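PDB 3BTP: single-strand DNA-binding protein, which binds single-stranded DNA regardless of sequence and mediates nuclear uptake of the transferred T-DNA strand during Agrobacterium transformation of host cells. Local coordinates for residues 161-166 with 248-253. Sequence-based numbering, arbitrary orientation.
Sequences PPPLAF and KRYEHQ
Tyr250, in the loop between strands 243-245 and 263-266, meets Pro163 and Leu164 in the first turn of helix 162-167 with the far end of its ring, an example of how one long aromatic side chain can join a loop and a helix while their backbones stay apart: the CA atoms of Pro163 and Tyr250, the nearest pair, are 9.4 Å from each other. The phenol lies obliquely against the pyrrolidine ring of Pro163, whose CB is 3.8 Å from Tyr250 CE1 and whose CG is 3.9 Å from Tyr250 CZ. The side chain of Leu164 crosses that of Tyr250 at about a right angle. Its chi1 of -58° sets CG beside the backbone N, and although its first bond does not point at the loop, its end comes nearer through one methyl, CD2 resting 3.8 Å from Tyr250 OH. Within the loop, Lys248 CG lies 4.0 Å above one face of the tyrosine ring, toward its rim. A chain of another protein packs its backbone on Leu164 and Tyr250, while Pro161, at the N-cap, packs on strand 149-153. The hydroxyl hydrogen-bonds with an ammonium ion, probably from the crystallisation liquor. No hydrogen bond joins the two segments; their modest contact (103 Å²) is buried van der Waals packing.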
ATOM      1  N   PRO A 161      14.946  -0.793  -1.476  1.00 21.43           N
ATOM      2  CA  PRO A 161      16.374  -0.505  -1.655  1.00 20.85           C
ATOM      3  C   PRO A 161      16.697   0.606  -0.694  1.00 20.80           C
ATOM      4  O   PRO A 161      15.775   1.198  -0.149  1.00 23.11           O
ATOM      5  CB  PRO A 161      16.476  -0.073  -3.144  1.00 19.88           C
ATOM      6  CG  PRO A 161      15.096   0.570  -3.451  1.00 21.66           C
ATOM      7  CD  PRO A 161      14.077  -0.107  -2.484  1.00 20.21           C
ATOM      8  N   PRO A 162      17.999   0.893  -0.461  1.00 20.63           N
ATOM      9  CA  PRO A 162      18.470   1.623   0.703  1.00 20.18           C
ATOM     10  C   PRO A 162      17.944   3.046   0.944  1.00 19.97           C
ATOM     11  O   PRO A 162      17.592   3.303   2.071  1.00 19.34           O
ATOM     12  CB  PRO A 162      20.021   1.596   0.527  1.00 19.42           C
ATOM     13  CG  PRO A 162      20.237   0.352  -0.274  1.00 19.83           C
ATOM     14  CD  PRO A 162      19.140   0.408  -1.264  1.00 20.66           C
ATOM     15  N   PRO A 163      17.972   3.961  -0.095  1.00 20.03           N
ATOM     16  CA  PRO A 163      17.550   5.373   0.130  1.00 19.73           C
ATOM     17  C   PRO A 163      16.074   5.429   0.526  1.00 19.87           C
ATOM     18  O   PRO A 163      15.696   6.265   1.344  1.00 19.69           O
ATOM     19  CB  PRO A 163      17.677   6.028  -1.245  1.00 19.85           C
ATOM     20  CG  PRO A 163      17.871   4.867  -2.284  1.00 20.66           C
ATOM     21  CD  PRO A 163      18.358   3.681  -1.504  1.00 18.71           C
ATOM     22  N   LEU A 164      15.273   4.477   0.006  1.00 19.91           N
ATOM     23  CA  LEU A 164      13.867   4.331   0.386  1.00 19.01           C
ATOM     24  C   LEU A 164      13.624   3.605   1.689  1.00 19.18           C
ATOM     25  O   LEU A 164      12.774   3.987   2.404  1.00 20.84           O
ATOM     26  CB  LEU A 164      13.083   3.656  -0.764  1.00 18.20           C
ATOM     27  CG  LEU A 164      13.127   4.398  -2.124  1.00 18.54           C
ATOM     28  CD1 LEU A 164      12.328   3.641  -3.138  1.00 16.43           C
ATOM     29  CD2 LEU A 164      12.693   5.841  -2.127  1.00 17.48           C
ATOM     30  N   ALA A 165      14.337   2.518   1.977  1.00 19.23           N
ATOM     31  CA  ALA A 165      14.247   1.902   3.275  1.00 19.52           C
ATOM     32  C   ALA A 165      14.550   2.873   4.391  1.00 18.72           C
ATOM     33  O   ALA A 165      13.894   2.846   5.432  1.00 19.31           O
ATOM     34  CB  ALA A 165      15.203   0.547   3.378  1.00 19.53           C
ATOM     35  N   PHE A 166      15.584   3.704   4.204  1.00 19.84           N
ATOM     36  CA  PHE A 166      15.953   4.719   5.186  1.00 18.97           C
ATOM     37  C   PHE A 166      14.805   5.717   5.444  1.00 21.27           C
ATOM     38  O   PHE A 166      14.407   5.952   6.592  1.00 21.78           O
ATOM     39  CB  PHE A 166      17.191   5.471   4.706  1.00 17.61           C
ATOM     40  CG  PHE A 166      17.753   6.451   5.761  1.00 20.24           C
ATOM     41  CD1 PHE A 166      18.617   6.031   6.761  1.00 21.23           C
ATOM     42  CD2 PHE A 166      17.437   7.768   5.725  1.00 20.01           C
ATOM     43  CE1 PHE A 166      19.085   6.942   7.725  1.00 21.92           C
ATOM     44  CE2 PHE A 166      17.911   8.651   6.674  1.00 19.00           C
ATOM     45  CZ  PHE A 166      18.720   8.224   7.668  1.00 18.46           C
ATOM     46  N   LYS A 248      13.462   9.233  -9.617  1.00 20.67           N
ATOM     47  CA  LYS A 248      14.527  10.053  -9.094  1.00 20.55           C
ATOM     48  C   LYS A 248      15.831   9.552  -9.653  1.00 21.90           C
ATOM     49  O   LYS A 248      15.998   8.306  -9.797  1.00 21.76           O
ATOM     50  CB  LYS A 248      14.587   9.937  -7.579  1.00 20.16           C
ATOM     51  CG  LYS A 248      15.685  10.747  -6.933  1.00 17.96           C
ATOM     52  CD  LYS A 248      15.374  10.898  -5.453  1.00 18.44           C
ATOM     53  CE  LYS A 248      16.487  11.574  -4.683  1.00 21.17           C
ATOM     54  NZ  LYS A 248      15.824  11.985  -3.388  1.00 22.32           N
ATOM     55  N   ARG A 249      16.735  10.511  -9.937  1.00 21.91           N
ATOM     56  CA  ARG A 249      18.112  10.275 -10.416  1.00 24.97           C
ATOM     57  C   ARG A 249      19.132  10.308  -9.320  1.00 24.46           C
ATOM     58  O   ARG A 249      19.384  11.344  -8.734  1.00 25.42           O
ATOM     59  CB  ARG A 249      18.509  11.283 -11.500  1.00 24.96           C
ATOM     60  CG  ARG A 249      17.433  11.272 -12.609  1.00 31.35           C
ATOM     61  CD  ARG A 249      17.407   9.945 -13.323  1.00 35.44           C
ATOM     62  NE  ARG A 249      18.680   9.754 -13.961  1.00 39.97           N
ATOM     63  CZ  ARG A 249      18.862   9.485 -15.244  1.00 46.18           C
ATOM     64  NH1 ARG A 249      17.819   9.327 -16.060  1.00 46.27           N
ATOM     65  NH2 ARG A 249      20.118   9.357 -15.694  1.00 48.32           N
ATOM     66  N   TYR A 250      19.713   9.150  -9.071  1.00 24.56           N
ATOM     67  CA  TYR A 250      20.624   8.965  -7.965  1.00 26.16           C
ATOM     68  C   TYR A 250      22.027   8.960  -8.533  1.00 26.45           C
ATOM     69  O   TYR A 250      22.226   8.448  -9.628  1.00 28.23           O
ATOM     70  CB  TYR A 250      20.346   7.611  -7.260  1.00 24.60           C
ATOM     71  CG  TYR A 250      19.042   7.523  -6.504  1.00 22.32           C
ATOM     72  CD1 TYR A 250      18.924   8.079  -5.256  1.00 23.07           C
ATOM     73  CD2 TYR A 250      17.905   6.874  -7.053  1.00 21.85           C
ATOM     74  CE1 TYR A 250      17.722   7.993  -4.537  1.00 19.22           C
ATOM     75  CE2 TYR A 250      16.679   6.789  -6.325  1.00 19.02           C
ATOM     76  CZ  TYR A 250      16.630   7.338  -5.073  1.00 20.34           C
ATOM     77  OH  TYR A 250      15.469   7.299  -4.327  1.00 21.61           O
ATOM     78  N   GLU A 251      22.991   9.505  -7.783  1.00 28.06           N
ATOM     79  CA  GLU A 251      24.393   9.415  -8.134  1.00 28.40           C
ATOM     80  C   GLU A 251      24.870   7.946  -8.266  1.00 28.61           C
ATOM     81  O   GLU A 251      25.676   7.646  -9.116  1.00 29.62           O
ATOM     82  CB  GLU A 251      25.235  10.103  -7.085  1.00 29.88           C
ATOM     83  CG  GLU A 251      26.732   9.895  -7.373  1.00 32.85           C
ATOM     84  CD  GLU A 251      27.646  10.741  -6.534  1.00 41.65           C
ATOM     85  OE1 GLU A 251      27.168  11.480  -5.620  1.00 45.68           O
ATOM     86  OE2 GLU A 251      28.882  10.668  -6.794  1.00 46.93           O
ATOM     87  N   HIS A 252      24.416   7.049  -7.392  1.00 28.15           N
ATOM     88  CA  HIS A 252      24.736   5.606  -7.450  1.00 27.02           C
ATOM     89  C   HIS A 252      23.473   4.841  -7.814  1.00 26.09           C
ATOM     90  O   HIS A 252      22.690   4.385  -6.924  1.00 26.96           O
ATOM     91  CB  HIS A 252      25.268   5.163  -6.079  1.00 28.11           C
ATOM     92  CG  HIS A 252      26.409   6.006  -5.588  1.00 30.06           C
ATOM     93  ND1 HIS A 252      26.262   6.974  -4.606  1.00 32.79           N
ATOM     94  CD2 HIS A 252      27.720   6.016  -5.936  1.00 30.26           C
ATOM     95  CE1 HIS A 252      27.430   7.555  -4.388  1.00 32.47           C
ATOM     96  NE2 HIS A 252      28.332   6.986  -5.179  1.00 32.55           N
ATOM     97  N   GLN A 253      23.231   4.745  -9.106  1.00 24.28           N
ATOM     98  CA  GLN A 253      21.982   4.242  -9.608  1.00 25.51           C
ATOM     99  C   GLN A 253      21.716   2.790  -9.272  1.00 24.62           C
ATOM    100  O   GLN A 253      20.612   2.467  -8.930  1.00 24.93           O
ATOM    101  CB  GLN A 253      21.848   4.427 -11.113  1.00 26.33           C
ATOM    102  CG  GLN A 253      21.946   5.877 -11.631  1.00 30.90           C
ATOM    103  CD  GLN A 253      21.195   6.007 -12.981  1.00 38.42           C
ATOM    104  OE1 GLN A 253      19.995   6.446 -13.029  1.00 41.37           O
ATOM    105  NE2 GLN A 253      21.851   5.580 -14.055  1.00 32.27           N
TER